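Side-chain contacts in CofB (Escherichia coli, PDB 5AX6), which serves as the homotrimeric minor pilin of the CFA/III type IVb pilus of enterotoxigenic bacteria and is thought to take part in pilus assembly: residues N161-S164 / S165-A169; F234-D238 / G239-A243. One frame throughout, in Å; residues are numbered along the deposited sequence.

Overall arrangement
Both contacts are local, each within one continuous run of chain, and neither touches the other: their centres lie 25 Å apart and their nearest atoms about 14 Å. Interaction 1 comes first in the sequence and sits within the pilin domain, on a short helix that leans on the long N-terminal helix 4-25 of the same chain. Interaction 2 follows, in the loop that joins strand 220-227 of the seven-stranded sheet to strand 246-247. Their surroundings differ: 161-169 is held by its own subunit, whereas 234-243 is gripped by both other subunits of the trimer, so the first is an intrasubunit contact, while the second also lies at the trimer interface.

Interaction 1 (N161-S164 / S165-A169); sequences NYVS and SLEKA
Tyr162, Val163 and Ser164 meet Leu166, Glu167 and Lys168 one turn later in helix 161-171, a local i to i+4 contact within the pilin domain. Three backbone bonds define it: Leu166 N to Tyr162 O at 2.7 Å, Glu167 N to Val163 O at 2.8 Å and Lys168 N to Ser164 O at 3.0 Å. Lys168 CB sits near Ser164 O, while the rest of its extended chain leads away.

Side chains add to this on different sides of the helix. Val163 and Glu167 run side by side and point the same way. Because Val163 CG1 is anti to the backbone N (chi1 166°), it lies alongside the carboxylate, 3.7 Å from Glu167 OE2; the branched valine rests on Phe205, and the stem of the exposed glutamate passes close to Val163 O. Leu166 CG, beside its own backbone N, lies 3.1 Å from Tyr162 O, and its CD1 keeps a looser apolar touch with Tyr162 CB at 4.4 Å.

Ser165 suits the buried side toward helix 4-25, being small and polar. A chi1 of 66° sets its hydroxyl between the backbone N and carbonyl carbon, where OG lies 3.0 Å from Tyr162 O and 3.8 Å from Tyr162 CD1, oblique to the ring. The same OG is hydrogen-bonded to Ser11 on helix 4-25, and Gln8 there bonds Ser165 O. Ala169 touches Asn12 of the same helix, and Tyr162 packs on Arg6.

Such repeating i to i+4 bonds are the signature of an alpha-helix, here one laid against the N-terminal helix of a pilin domain.

Interaction 2 (F234-D238 / G239-A243); sequences FLRAD and GRVGA
OD1 of Asp238 takes two donors, Arg236 NE and Arg240 N, from opposite faces of the carboxylate plane, and OD2 takes Arg236 NH2. Asp238 CG lies in the Arg236 guanidinium plane at its edge, and the grip is side-on, NE to OD1 of Asp238 at 2.8 Å and NH2 to OD2 of Asp238 at 2.9 Å; both nitrogens lie out of the carboxylate's own plane, NH2 above it. Across the segments, Arg240 N bonds Asp238 OD1 at 3.1 Å, closing an Asx turn: chi1 of 63° swings the carboxylate back over its own backbone, within reach of the N-H two residues on. The Arg240 stem passes the same carboxylate, CD 3.5 Å from Asp238 OD2, with the guanidinium turned 86° to it.

The Asx turn overlaps a type I beta turn from Arg236 to Gly239, closed by Gly239 N to Arg236 O at 2.9 Å. Gly239 takes a positive phi of 79°, which favours glycine. Arg236 crosses Val241 at about a right angle, its CD 3.5 Å from Val241 CG2, an apolar support for its methylenes. Leu235 CD2 reaches Ala243 CB at 3.9 Å, while one water accepts from both Arg236 N and Val241 N.

Arg240 goes on to Glu40 and Gln29 of the second subunit, and Arg236 NH2 also bonds Ala26 O there. With three N-H donors around it, two from the Arg236 guanidinium, Asp238 is probably ionised, and it holds Arg236 where that arginine can also bind the neighbouring subunit.

Interaction 1 (N161-S164 / S165-A169)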
loop_
_atom_site.group_PDB
_atom_site.type_symbol
_atom_site.label_atom_id
_atom_site.label_comp_id
_atom_site.label_asym_id
_atom_site.label_seq_id
_atom_site.Cartn_x
_atom_site.Cartn_y
_atom_site.Cartn_z
ATOM N N ASN A 161 -20.418 -36.468 19.834
ATOM C CA ASN A 161 -20.606 -35.123 20.357
ATOM C C ASN A 161 -19.306 -34.349 20.192
ATOM O O ASN A 161 -19.302 -33.151 19.895
ATOM C CB ASN A 161 -21.028 -35.160 21.828
ATOM C CG ASN A 161 -22.098 -36.204 22.106
ATOM O OD1 ASN A 161 -22.926 -36.508 21.246
ATOM N ND2 ASN A 161 -22.082 -36.761 23.313
ATOM N N TYR A 162 -18.198 -35.065 20.367
ATOM C CA TYR A 162 -16.875 -34.466 20.293
ATOM C C TYR A 162 -16.463 -34.145 18.863
ATOM O O TYR A 162 -15.738 -33.182 18.631
ATOM C CB TYR A 162 -15.843 -35.391 20.938
ATOM C CG TYR A 162 -15.543 -35.030 22.368
ATOM C CD1 TYR A 162 -14.838 -33.873 22.673
ATOM C CD2 TYR A 162 -15.961 -35.843 23.414
ATOM C CE1 TYR A 162 -14.557 -33.530 23.983
ATOM C CE2 TYR A 162 -15.686 -35.511 24.729
ATOM C CZ TYR A 162 -14.983 -34.350 25.007
ATOM O OH TYR A 162 -14.702 -34.008 26.310
ATOM N N VAL A 163 -16.921 -34.943 17.905
ATOM C CA VAL A 163 -16.563 -34.698 16.513
ATOM C C VAL A 163 -17.063 -33.330 16.062
ATOM O O VAL A 163 -16.374 -32.600 15.347
ATOM C CB VAL A 163 -17.121 -35.784 15.577
ATOM C CG1 VAL A 163 -17.021 -35.326 14.130
ATOM C CG2 VAL A 163 -16.368 -37.096 15.777
ATOM N N SER A 164 -18.267 -32.974 16.490
ATOM C CA SER A 164 -18.829 -31.680 16.138
ATOM C C SER A 164 -18.012 -30.541 16.752
ATOM O O SER A 164 -17.743 -29.535 16.092
ATOM C CB SER A 164 -20.292 -31.589 16.586
ATOM O OG SER A 164 -20.902 -30.420 16.067
ATOM N N SER A 165 -17.604 -30.692 18.008
ATOM C CA SER A 165 -16.813 -29.638 18.631
ATOM C C SER A 165 -15.376 -29.637 18.089
ATOM O O SER A 165 -14.762 -28.580 17.983
ATOM C CB SER A 165 -16.827 -29.763 20.162
ATOM O OG SER A 165 -16.176 -30.933 20.610
ATOM N N LEU A 166 -14.845 -30.808 17.741
ATOM C CA LEU A 166 -13.528 -30.870 17.100
ATOM C C LEU A 166 -13.545 -30.174 15.744
ATOM O O LEU A 166 -12.625 -29.429 15.402
ATOM C CB LEU A 166 -13.068 -32.320 16.941
ATOM C CG LEU A 166 -12.642 -33.007 18.241
ATOM C CD1 LEU A 166 -12.567 -34.517 18.059
ATOM C CD2 LEU A 166 -11.308 -32.446 18.751
ATOM N N GLU A 167 -14.606 -30.398 14.974
ATOM C CA GLU A 167 -14.704 -29.796 13.652
ATOM C C GLU A 167 -14.856 -28.283 13.762
ATOM O O GLU A 167 -14.296 -27.529 12.963
ATOM C CB GLU A 167 -15.868 -30.408 12.871
ATOM C CG GLU A 167 -15.526 -31.753 12.243
ATOM C CD GLU A 167 -16.745 -32.489 11.715
ATOM O OE1 GLU A 167 -17.880 -32.087 12.051
ATOM O OE2 GLU A 167 -16.564 -33.478 10.970
ATOM N N LYS A 168 -15.611 -27.848 14.762
ATOM C CA LYS A 168 -15.765 -26.427 15.048
ATOM C C LYS A 168 -14.416 -25.797 15.413
ATOM O O LYS A 168 -14.053 -24.735 14.906
ATOM C CB LYS A 168 -16.786 -26.229 16.169
ATOM C CG LYS A 168 -16.872 -24.808 16.699
ATOM C CD LYS A 168 -18.101 -24.632 17.578
ATOM C CE LYS A 168 -18.049 -23.328 18.359
ATOM N NZ LYS A 168 -19.220 -23.185 19.272
ATOM N N ALA A 169 -13.662 -26.463 16.278
ATOM C CA ALA A 169 -12.358 -25.945 16.670
ATOM C C ALA A 169 -11.404 -25.923 15.472
ATOM O O ALA A 169 -10.604 -24.994 15.312
ATOM C CB ALA A 169 -11.787 -26.769 17.801
#

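Interaction 2 (F234-D238 / G239-A243)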
loop_
_atom_site.group_PDB
_atom_site.type_symbol
_atom_site.label_atom_id
_atom_site.label_comp_id
_atom_site.label_asym_id
_atom_site.label_seq_id
_atom_site.Cartn_x
_atom_site.Cartn_y
_atom_site.Cartn_z
ATOM N N PHE A 234 0.510 -23.539 1.183
ATOM C CA PHE A 234 1.003 -22.528 0.266
ATOM C C PHE A 234 -0.056 -21.520 -0.146
ATOM O O PHE A 234 -1.234 -21.854 -0.239
ATOM C CB PHE A 234 1.562 -23.188 -0.993
ATOM C CG PHE A 234 2.642 -24.188 -0.719
ATOM C CD1 PHE A 234 3.841 -23.793 -0.151
ATOM C CD2 PHE A 234 2.458 -25.527 -1.040
ATOM C CE1 PHE A 234 4.851 -24.724 0.091
ATOM C CE2 PHE A 234 3.451 -26.457 -0.789
ATOM C CZ PHE A 234 4.650 -26.057 -0.233
ATOM N N LEU A 235 0.369 -20.294 -0.443
ATOM C CA LEU A 235 -0.564 -19.306 -0.980
ATOM C C LEU A 235 -1.022 -19.740 -2.367
ATOM O O LEU A 235 -0.253 -20.331 -3.130
ATOM C CB LEU A 235 0.075 -17.912 -1.049
ATOM C CG LEU A 235 0.614 -17.338 0.269
ATOM C CD1 LEU A 235 1.004 -15.871 0.042
ATOM C CD2 LEU A 235 -0.422 -17.456 1.414
ATOM N N ARG A 236 -2.277 -19.444 -2.684
ATOM C CA ARG A 236 -2.915 -19.942 -3.895
ATOM C C ARG A 236 -3.168 -18.866 -4.934
ATOM O O ARG A 236 -3.510 -17.741 -4.591
ATOM C CB ARG A 236 -4.265 -20.600 -3.554
ATOM C CG ARG A 236 -4.189 -21.854 -2.675
ATOM C CD ARG A 236 -5.615 -22.344 -2.345
ATOM N NE ARG A 236 -6.371 -22.623 -3.568
ATOM C CZ ARG A 236 -6.549 -23.835 -4.085
ATOM N NH1 ARG A 236 -6.038 -24.906 -3.482
ATOM N NH2 ARG A 236 -7.233 -23.970 -5.218
ATOM N N ALA A 237 -3.071 -19.236 -6.211
ATOM C CA ALA A 237 -3.415 -18.316 -7.285
ATOM C C ALA A 237 -4.847 -17.783 -7.130
ATOM O O ALA A 237 -5.139 -16.629 -7.480
ATOM C CB ALA A 237 -3.234 -18.997 -8.640
ATOM N N ASP A 238 -5.742 -18.592 -6.570
ATOM C CA ASP A 238 -7.130 -18.137 -6.454
ATOM C C ASP A 238 -7.418 -17.413 -5.134
ATOM O O ASP A 238 -8.559 -17.017 -4.875
ATOM C CB ASP A 238 -8.118 -19.312 -6.650
ATOM C CG ASP A 238 -7.981 -20.402 -5.591
ATOM O OD1 ASP A 238 -7.345 -20.186 -4.527
ATOM O OD2 ASP A 238 -8.534 -21.499 -5.817
ATOM N N GLY A 239 -6.396 -17.252 -4.293
ATOM C CA GLY A 239 -6.528 -16.418 -3.107
ATOM C C GLY A 239 -7.252 -17.075 -1.950
ATOM O O GLY A 239 -7.601 -16.408 -0.977
ATOM N N ARG A 240 -7.460 -18.390 -2.018
ATOM C CA ARG A 240 -8.243 -19.056 -0.970
ATOM C C ARG A 240 -7.449 -19.448 0.293
ATOM O O ARG A 240 -8.016 -20.003 1.229
ATOM C CB ARG A 240 -8.944 -20.290 -1.562
ATOM C CG ARG A 240 -10.074 -19.908 -2.543
ATOM C CD ARG A 240 -10.749 -21.128 -3.187
ATOM N NE ARG A 240 -11.208 -22.097 -2.195
ATOM C CZ ARG A 240 -12.253 -21.907 -1.394
ATOM N NH1 ARG A 240 -12.949 -20.778 -1.465
ATOM N NH2 ARG A 240 -12.594 -22.838 -0.515
ATOM N N VAL A 241 -6.152 -19.147 0.333
ATOM C CA VAL A 241 -5.362 -19.392 1.545
ATOM C C VAL A 241 -4.806 -18.072 2.101
ATOM O O VAL A 241 -4.184 -17.311 1.368
ATOM C CB VAL A 241 -4.217 -20.390 1.261
ATOM C CG1 VAL A 241 -3.183 -20.391 2.397
ATOM C CG2 VAL A 241 -4.790 -21.805 1.047
ATOM N N GLY A 242 -5.050 -17.796 3.380
ATOM C CA GLY A 242 -4.572 -16.563 4.003
ATOM C C GLY A 242 -3.080 -16.558 4.291
ATOM O O GLY A 242 -2.475 -17.605 4.552
ATOM N N ALA A 243 -2.476 -15.374 4.251
ATOM C CA ALA A 243 -1.082 -15.224 4.627
ATOM C C ALA A 243 -0.921 -14.683 6.055
ATOM O O ALA A 243 -1.530 -13.662 6.427
ATOM C CB ALA A 243 -0.373 -14.297 3.639
HETATM O O HOH W 1 -3.998 -17.720 -1.226
#